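Local coordinates for enoyl-acyl carrier protein reductase (Uncultured bacterium, PDB 6KIA) that probably reduces the enoyl double bond of acyl-carrier-protein-bound intermediates with NADH, as an enoyl-acyl carrier protein reductase linked to triclosan resistance, at residues F29-A34 against E290-S295; Y33-I38 against L401-T406. All coordinates share one frame; numbering follows the deposited sequence.

How the contacts relate
The first segments of the two contacts overlap at Tyr33 and Ala34. Contact 1 (29-34 with 290-295) joins two loops, one after strand 21-25 and one after strand 283-287. It is partly buried, with Gly30 and Asn294 exposed at its outer part. Its chemistry is polar: the cofactor diphosphate, two waters and arginine side chains. Contact 2 (33-38 with 401-406) is buried and joins helix 34-43 to helix 394-413. Apolar packing dominates there, with one bridging water. The centres lie about 9 Å apart. Ile291 and Leu403 touch between them. NADH is held by both loops of contact 1, while contact 2 meets it through Tyr33.

Contact 1. Residues F29-A34 against E290-S295; sequences FGRGYA and EIRTNS. With NAI (1,4-dihydronicotinamide adenine dinucleotide), chain D.
The Tyr33 ring has CD1 of Ile291 over one face, 3.6 Å from the ring centroid, a CH-pi contact. At its edge lies the nicotinamide of NADH. The methyl thus lies over the ring while the nicotinamide meets its rim. The Tyr33 OH is hydrogen-bonded to Pro289 O. The Arg31 guanidinium lies with one face over the backbone of Arg292 and Thr293. Its edge meets Asn294, where Arg31 NH2 gives a weak hydrogen bond to Asn294 OD1 at 3.3 Å. The two planes are 48° apart. The stronger partner of Arg31 is Asp297, a salt bridge, which would offset the nearby like charge of Arg292. The Phe29 ring has O1A of NADH near its plane.

Both loops grip the diphosphate. Tyr33 N donates to O1N at 2.8 Å, nearly straight at 166°. From the other loop Thr293 OG1 donates to O2N at 2.6 Å. Ser295 OG donates to the same oxygen. Thr293 OG1 also accepts from Ser295 N in an ST turn. Ile291 N holds the carboxamide O7N at 3.1 Å and 176°, which helps fix the rotation of that group. One water links Gly30 O, Asn294 N and O1A; a second bridges Arg31 O and Arg292 O. The CG2 methyl of Thr293 packs on Arg31 O.

Phe29 to Gly32 form a type II beta turn, and Gly32 runs close against the diphosphate. A glycine-containing loop after the first strand, facing a loop from a later parallel strand across the dinucleotide, is characteristic of the Rossmann-type NADH site.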
loop_
_atom_site.group_PDB
_atom_site.type_symbol
_atom_site.label_atom_id
_atom_site.label_comp_id
_atom_site.label_asym_id
_atom_site.label_seq_id
_atom_site.Cartn_x
_atom_site.Cartn_y
_atom_site.Cartn_z
ATOM N N PHE A 29 7.646 5.235 6.675
ATOM C CA PHE A 29 7.256 6.648 6.810
ATOM C C PHE A 29 6.172 6.768 7.850
ATOM O O PHE A 29 5.452 5.813 8.079
ATOM C CB PHE A 29 6.738 7.225 5.491
ATOM C CG PHE A 29 7.771 7.267 4.412
ATOM C CD1 PHE A 29 8.736 8.254 4.406
ATOM C CD2 PHE A 29 7.782 6.320 3.403
ATOM C CE1 PHE A 29 9.698 8.290 3.410
ATOM C CE2 PHE A 29 8.740 6.362 2.399
ATOM C CZ PHE A 29 9.698 7.343 2.411
ATOM N N GLY A 30 6.028 7.952 8.437
ATOM C CA GLY A 30 4.893 8.204 9.307
ATOM C C GLY A 30 3.612 7.957 8.532
ATOM O O GLY A 30 3.534 8.294 7.341
ATOM N N ARG A 31 2.644 7.349 9.219
ATOM C CA ARG A 31 1.312 6.966 8.701
ATOM C C ARG A 31 1.365 5.732 7.793
ATOM O O ARG A 31 0.324 5.208 7.388
ATOM C CB ARG A 31 0.660 8.145 7.964
ATOM C CG ARG A 31 0.647 9.421 8.791
ATOM C CD ARG A 31 0.402 10.643 7.926
ATOM N NE ARG A 31 -0.917 10.692 7.330
ATOM C CZ ARG A 31 -1.153 10.998 6.055
ATOM N NH1 ARG A 31 -2.400 11.041 5.619
ATOM N NH2 ARG A 31 -0.157 11.250 5.218
ATOM N N GLY A 32 2.563 5.253 7.485
ATOM C CA GLY A 32 2.676 4.099 6.602
ATOM C C GLY A 32 2.099 2.816 7.189
ATOM O O GLY A 32 2.232 2.571 8.394
ATOM N N TYR A 33 1.484 1.978 6.348
ATOM C CA TYR A 33 0.934 0.707 6.813
ATOM C C TYR A 33 1.933 -0.108 7.612
ATOM O O TYR A 33 1.572 -0.736 8.607
ATOM C CB TYR A 33 0.442 -0.199 5.656
ATOM C CG TYR A 33 -1.056 -0.283 5.539
ATOM C CD1 TYR A 33 -1.785 -0.910 6.534
ATOM C CD2 TYR A 33 -1.726 0.129 4.394
ATOM C CE1 TYR A 33 -3.144 -1.021 6.473
ATOM C CE2 TYR A 33 -3.110 0.001 4.303
ATOM C CZ TYR A 33 -3.812 -0.568 5.362
ATOM O OH TYR A 33 -5.178 -0.729 5.351
ATOM N N ALA A 34 3.183 -0.124 7.143
ATOM C CA ALA A 34 4.205 -0.987 7.725
ATOM C C ALA A 34 4.424 -0.732 9.215
ATOM O O ALA A 34 4.912 -1.625 9.925
ATOM C CB ALA A 34 5.545 -0.809 6.975
ATOM N N GLU A 290 -8.672 0.722 2.535
ATOM C CA GLU A 290 -8.386 2.106 2.200
ATOM C C GLU A 290 -8.074 2.897 3.465
ATOM O O GLU A 290 -8.876 2.896 4.429
ATOM C CB GLU A 290 -9.604 2.747 1.508
ATOM C CG GLU A 290 -10.143 1.996 0.289
ATOM C CD GLU A 290 -11.139 0.875 0.629
ATOM O OE1 GLU A 290 -11.377 0.566 1.821
ATOM O OE2 GLU A 290 -11.704 0.296 -0.315
ATOM N N ILE A 291 -6.927 3.574 3.477
ATOM C CA ILE A 291 -6.598 4.493 4.557
ATOM C C ILE A 291 -5.906 5.719 3.981
ATOM O O ILE A 291 -5.672 5.796 2.778
ATOM C CB ILE A 291 -5.710 3.836 5.640
ATOM C CG1 ILE A 291 -4.418 3.281 5.041
ATOM C CG2 ILE A 291 -6.449 2.710 6.379
ATOM C CD1 ILE A 291 -3.452 2.895 6.129
ATOM N N ARG A 292 -5.615 6.708 4.824
ATOM C CA ARG A 292 -4.846 7.849 4.355
ATOM C C ARG A 292 -3.391 7.767 4.819
ATOM O O ARG A 292 -3.089 7.766 6.021
ATOM C CB ARG A 292 -5.498 9.157 4.804
ATOM C CG ARG A 292 -6.833 9.352 4.106
ATOM C CD ARG A 292 -7.426 10.731 4.355
ATOM N NE ARG A 292 -6.889 11.745 3.451
ATOM C CZ ARG A 292 -6.037 12.699 3.816
ATOM N NH1 ARG A 292 -5.620 12.775 5.075
ATOM N NH2 ARG A 292 -5.605 13.581 2.920
ATOM N N THR A 293 -2.509 7.627 3.834
ATOM C CA THR A 293 -1.061 7.595 4.013
ATOM C C THR A 293 -0.417 8.546 3.018
ATOM O O THR A 293 -1.108 9.184 2.217
ATOM C CB THR A 293 -0.478 6.202 3.744
ATOM O OG1 THR A 293 -0.634 5.927 2.350
ATOM C CG2 THR A 293 -1.139 5.113 4.573
ATOM N N ASN A 294 0.913 8.618 3.023
ATOM C CA ASN A 294 1.622 9.381 1.991
ATOM C C ASN A 294 1.262 8.925 0.575
ATOM O O ASN A 294 1.167 9.748 -0.343
ATOM C CB ASN A 294 3.140 9.274 2.179
ATOM C CG ASN A 294 3.635 10.029 3.395
ATOM O OD1 ASN A 294 2.854 10.612 4.155
ATOM N ND2 ASN A 294 4.952 10.012 3.596
ATOM N N SER A 295 1.027 7.627 0.378
ATOM C CA SER A 295 0.793 7.142 -0.985
ATOM C C SER A 295 -0.675 7.271 -1.426
ATOM O O SER A 295 -0.974 7.259 -2.617
ATOM C CB SER A 295 1.225 5.674 -1.116
ATOM O OG SER A 295 0.197 4.787 -0.661
HETATM P PA NAI D . 3.917 4.870 2.173
HETATM O O1A NAI D . 4.240 5.019 3.628
HETATM O O2A NAI D . 4.179 6.071 1.284
HETATM O O5B NAI D . 4.689 3.581 1.654
HETATM C C5B NAI D . 5.124 3.517 0.311
HETATM C C4B NAI D . 6.212 2.400 0.334
HETATM O O4B NAI D . 6.618 2.199 -1.150
HETATM C C3B NAI D . 7.268 2.740 0.983
HETATM O O3B NAI D . 7.833 1.613 1.770
HETATM C C2B NAI D . 8.343 3.221 -0.179
HETATM O O2B NAI D . 9.708 3.196 0.378
HETATM C C1B NAI D . 8.140 2.387 -1.137
HETATM N N9A NAI D . 8.394 3.000 -2.458
HETATM C C8A NAI D . 7.812 3.978 -3.173
HETATM N N7A NAI D . 8.486 4.113 -4.313
HETATM C C5A NAI D . 9.492 3.206 -4.310
HETATM C C6A NAI D . 10.453 2.986 -5.285
HETATM N N6A NAI D . 10.720 3.584 -6.563
HETATM N N1A NAI D . 11.368 2.027 -5.068
HETATM C C2A NAI D . 11.348 1.303 -3.905
HETATM N N3A NAI D . 10.384 1.523 -2.934
HETATM C C4A NAI D . 9.454 2.502 -3.160
HETATM O O3 NAI D . 2.318 4.509 1.950
HETATM P PN NAI D . 1.527 3.132 2.233
HETATM O O1N NAI D . 1.684 2.724 3.665
HETATM O O2N NAI D . 0.096 3.467 1.843
HETATM O O5D NAI D . 2.139 2.027 1.259
HETATM C C5D NAI D . 2.657 0.805 1.757
HETATM C C4D NAI D . 1.937 -0.345 1.018
HETATM O O4D NAI D . 0.680 -0.379 1.415
HETATM C C3D NAI D . 1.885 -0.073 -0.484
HETATM O O3D NAI D . 2.262 -1.182 -1.229
HETATM C C2D NAI D . 0.378 0.196 -0.693
HETATM O O2D NAI D . 0.045 -0.001 -2.113
HETATM C C1D NAI D . -0.206 -0.634 0.130
HETATM N N1N NAI D . -1.593 -0.282 0.435
HETATM C C2N NAI D . -1.974 1.014 0.709
HETATM C C3N NAI D . -3.325 1.310 0.935
HETATM C C7N NAI D . -3.776 2.730 1.276
HETATM O O7N NAI D . -4.955 3.056 1.165
HETATM N N7N NAI D . -2.810 3.663 1.735
HETATM C C4N NAI D . -4.299 0.322 0.913
HETATM C C5N NAI D . -3.893 -0.998 0.686
HETATM C C6N NAI D . -2.546 -1.287 0.444
HETATM O O HOH W 1 2.689 7.135 4.758
HETATM O O HOH W 2 -2.300 5.896 8.126
#

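Contact 2. Residues Y33-I38 against L401-T406; sequences YANGLI and LVLEGT. With NAI (1,4-dihydronicotinamide adenine dinucleotide), chain D.
Two first torsions away from the usual staggered positions bring the key groups together. Tyr33 has chi1 -107° and Leu403 has chi1 -97°. The first swings the phenol across to helix 394-413. The second brings the Leu403 branches back to the start of helix 34-43. CD1 of Leu403 then sits 3.8 Å from Tyr33 CA. The same methyl approaches the Tyr33 ring obliquely, CD1 of Leu403 lying 4.1 Å from CD1 of Tyr33. The other branch, CD2, packs on CB of Asn35. Val402 has CG1 anti to its backbone N, at chi1 174°. Val402 CG1 meets the far end of the phenol, 3.3 Å from Tyr33 OH, whose hydrogen-bond partner is Pro289 O.

Thr406 holds OG1 in the crowded position between its backbone N and carbonyl carbon. There OG1 donates to Val402 O at 3.0 Å, from above the carbonyl plane. Thr406 thus grips Val402 O with both its N and its OG1. Thr406 OG1 lies in the plane of the Tyr33 ring, at its CD1-CE1 edge, 3.5 Å from Tyr33 CE1. A water donates to both Thr406 OG1 and Tyr33 O, at 2.7 Å from Thr406 OG1, and so links the two residues.

Gly36 is where the backbones come closest. Its CA lies 3.4 Å from Leu403 O, a CA-H...O contact. With no side chain in the way, the CA atoms of Gly36 and Leu403 approach to 4.8 Å. Asn35 ND2 turns back to Phe29 O and Gly32 O, which ties the first turn of the helix to the preceding loop.

Helix 34-43 follows strand 21-25 and leads to the parallel strand 47-56. The contact packs helix 394-413 against the first helix of the Rossmann beta-alpha-beta unit, close to its dinucleotide-binding start.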
loop_
_atom_site.group_PDB
_atom_site.type_symbol
_atom_site.label_atom_id
_atom_site.label_comp_id
_atom_site.label_asym_id
_atom_site.label_seq_id
_atom_site.Cartn_x
_atom_site.Cartn_y
_atom_site.Cartn_z
ATOM N N TYR A 33 1.484 1.978 6.348
ATOM C CA TYR A 33 0.934 0.707 6.813
ATOM C C TYR A 33 1.933 -0.108 7.612
ATOM O O TYR A 33 1.572 -0.736 8.607
ATOM C CB TYR A 33 0.442 -0.199 5.656
ATOM C CG TYR A 33 -1.056 -0.283 5.539
ATOM C CD1 TYR A 33 -1.785 -0.910 6.534
ATOM C CD2 TYR A 33 -1.726 0.129 4.394
ATOM C CE1 TYR A 33 -3.144 -1.021 6.473
ATOM C CE2 TYR A 33 -3.110 0.001 4.303
ATOM C CZ TYR A 33 -3.812 -0.568 5.362
ATOM O OH TYR A 33 -5.178 -0.729 5.351
ATOM N N ALA A 34 3.183 -0.124 7.143
ATOM C CA ALA A 34 4.205 -0.987 7.725
ATOM C C ALA A 34 4.424 -0.732 9.215
ATOM O O ALA A 34 4.912 -1.625 9.925
ATOM C CB ALA A 34 5.545 -0.809 6.975
ATOM N N ASN A 35 4.084 0.474 9.681
ATOM C CA ASN A 35 4.201 0.773 11.121
ATOM C C ASN A 35 3.512 -0.282 11.972
ATOM O O ASN A 35 4.052 -0.676 13.003
ATOM C CB ASN A 35 3.639 2.153 11.454
ATOM C CG ASN A 35 4.565 3.255 11.027
ATOM O OD1 ASN A 35 5.613 3.491 11.650
ATOM N ND2 ASN A 35 4.228 3.899 9.924
ATOM N N GLY A 36 2.316 -0.721 11.577
ATOM C CA GLY A 36 1.624 -1.736 12.372
ATOM C C GLY A 36 2.441 -3.019 12.514
ATOM O O GLY A 36 2.549 -3.630 13.595
ATOM N N LEU A 37 2.981 -3.470 11.388
ATOM C CA LEU A 37 3.647 -4.762 11.335
ATOM C C LEU A 37 4.998 -4.720 12.033
ATOM O O LEU A 37 5.344 -5.611 12.814
ATOM C CB LEU A 37 3.803 -5.196 9.873
ATOM C CG LEU A 37 4.541 -6.514 9.612
ATOM C CD1 LEU A 37 3.933 -7.650 10.431
ATOM C CD2 LEU A 37 4.472 -6.837 8.137
ATOM N N ILE A 38 5.767 -3.677 11.761
ATOM C CA ILE A 38 7.094 -3.594 12.326
ATOM C C ILE A 38 7.021 -3.475 13.859
ATOM O O ILE A 38 7.824 -4.110 14.569
ATOM C CB ILE A 38 7.907 -2.460 11.690
ATOM C CG1 ILE A 38 9.390 -2.707 11.969
ATOM C CG2 ILE A 38 7.474 -1.115 12.192
ATOM C CD1 ILE A 38 10.307 -1.841 11.135
ATOM N N LEU A 401 -6.143 3.488 13.543
ATOM C CA LEU A 401 -6.729 2.228 14.038
ATOM C C LEU A 401 -6.472 1.060 13.080
ATOM O O LEU A 401 -6.171 -0.070 13.507
ATOM C CB LEU A 401 -8.230 2.427 14.253
ATOM C CG LEU A 401 -8.652 3.319 15.424
ATOM C CD1 LEU A 401 -10.151 3.123 15.694
ATOM C CD2 LEU A 401 -7.865 3.029 16.698
ATOM N N VAL A 402 -6.586 1.315 11.779
ATOM C CA VAL A 402 -6.355 0.250 10.802
ATOM C C VAL A 402 -4.878 -0.186 10.811
ATOM O O VAL A 402 -4.602 -1.379 10.715
ATOM C CB VAL A 402 -6.794 0.677 9.373
ATOM C CG1 VAL A 402 -6.411 -0.409 8.357
ATOM C CG2 VAL A 402 -8.300 0.883 9.338
ATOM N N LEU A 403 -3.944 0.750 10.949
ATOM C CA LEU A 403 -2.530 0.350 11.145
ATOM C C LEU A 403 -2.381 -0.609 12.328
ATOM O O LEU A 403 -1.742 -1.718 12.232
ATOM C CB LEU A 403 -1.645 1.587 11.373
ATOM C CG LEU A 403 -0.879 2.165 10.191
ATOM C CD1 LEU A 403 -1.754 2.382 8.989
ATOM C CD2 LEU A 403 -0.108 3.445 10.615
ATOM N N GLU A 404 -2.965 -0.160 13.435
ATOM C CA GLU A 404 -2.912 -0.875 14.706
ATOM C C GLU A 404 -3.504 -2.284 14.612
ATOM O O GLU A 404 -2.963 -3.230 15.197
ATOM C CB GLU A 404 -3.650 -0.066 15.787
ATOM C CG GLU A 404 -3.691 -0.707 17.153
ATOM C CD GLU A 404 -4.297 0.214 18.209
ATOM O OE1 GLU A 404 -4.709 1.345 17.864
ATOM O OE2 GLU A 404 -4.335 -0.183 19.389
ATOM N N GLY A 405 -4.600 -2.437 13.865
ATOM C CA GLY A 405 -5.269 -3.728 13.754
ATOM C C GLY A 405 -4.642 -4.673 12.734
ATOM O O GLY A 405 -4.569 -5.897 12.955
ATOM N N THR A 406 -4.202 -4.121 11.611
ATOM C CA THR A 406 -3.626 -4.963 10.557
ATOM C C THR A 406 -2.269 -5.499 10.989
ATOM O O THR A 406 -1.863 -6.566 10.521
ATOM C CB THR A 406 -3.490 -4.224 9.198
ATOM O OG1 THR A 406 -2.625 -3.082 9.315
ATOM C CG2 THR A 406 -4.880 -3.799 8.687
HETATM P PA NAI D . 3.917 4.870 2.173
HETATM O O1A NAI D . 4.240 5.019 3.628
HETATM O O2A NAI D . 4.179 6.071 1.284
HETATM O O5B NAI D . 4.689 3.581 1.654
HETATM C C5B NAI D . 5.124 3.517 0.311
HETATM C C4B NAI D . 6.212 2.400 0.334
HETATM O O4B NAI D . 6.618 2.199 -1.150
HETATM C C3B NAI D . 7.268 2.740 0.983
HETATM O O3B NAI D . 7.833 1.613 1.770
HETATM C C2B NAI D . 8.343 3.221 -0.179
HETATM O O2B NAI D . 9.708 3.196 0.378
HETATM C C1B NAI D . 8.140 2.387 -1.137
HETATM N N9A NAI D . 8.394 3.000 -2.458
HETATM C C8A NAI D . 7.812 3.978 -3.173
HETATM N N7A NAI D . 8.486 4.113 -4.313
HETATM C C5A NAI D . 9.492 3.206 -4.310
HETATM C C6A NAI D . 10.453 2.986 -5.285
HETATM N N6A NAI D . 10.720 3.584 -6.563
HETATM N N1A NAI D . 11.368 2.027 -5.068
HETATM C C2A NAI D . 11.348 1.303 -3.905
HETATM N N3A NAI D . 10.384 1.523 -2.934
HETATM C C4A NAI D . 9.454 2.502 -3.160
HETATM O O3 NAI D . 2.318 4.509 1.950
HETATM P PN NAI D . 1.527 3.132 2.233
HETATM O O1N NAI D . 1.684 2.724 3.665
HETATM O O2N NAI D . 0.096 3.467 1.843
HETATM O O5D NAI D . 2.139 2.027 1.259
HETATM C C5D NAI D . 2.657 0.805 1.757
HETATM C C4D NAI D . 1.937 -0.345 1.018
HETATM O O4D NAI D . 0.680 -0.379 1.415
HETATM C C3D NAI D . 1.885 -0.073 -0.484
HETATM O O3D NAI D . 2.262 -1.182 -1.229
HETATM C C2D NAI D . 0.378 0.196 -0.693
HETATM O O2D NAI D . 0.045 -0.001 -2.113
HETATM C C1D NAI D . -0.206 -0.634 0.130
HETATM N N1N NAI D . -1.593 -0.282 0.435
HETATM C C2N NAI D . -1.974 1.014 0.709
HETATM C C3N NAI D . -3.325 1.310 0.935
HETATM C C7N NAI D . -3.776 2.730 1.276
HETATM O O7N NAI D . -4.955 3.056 1.165
HETATM N N7N NAI D . -2.810 3.663 1.735
HETATM C C4N NAI D . -4.299 0.322 0.913
HETATM C C5N NAI D . -3.893 -0.998 0.686
HETATM C C6N NAI D . -2.546 -1.287 0.444
HETATM O O HOH W 3 0.092 -2.999 9.401
#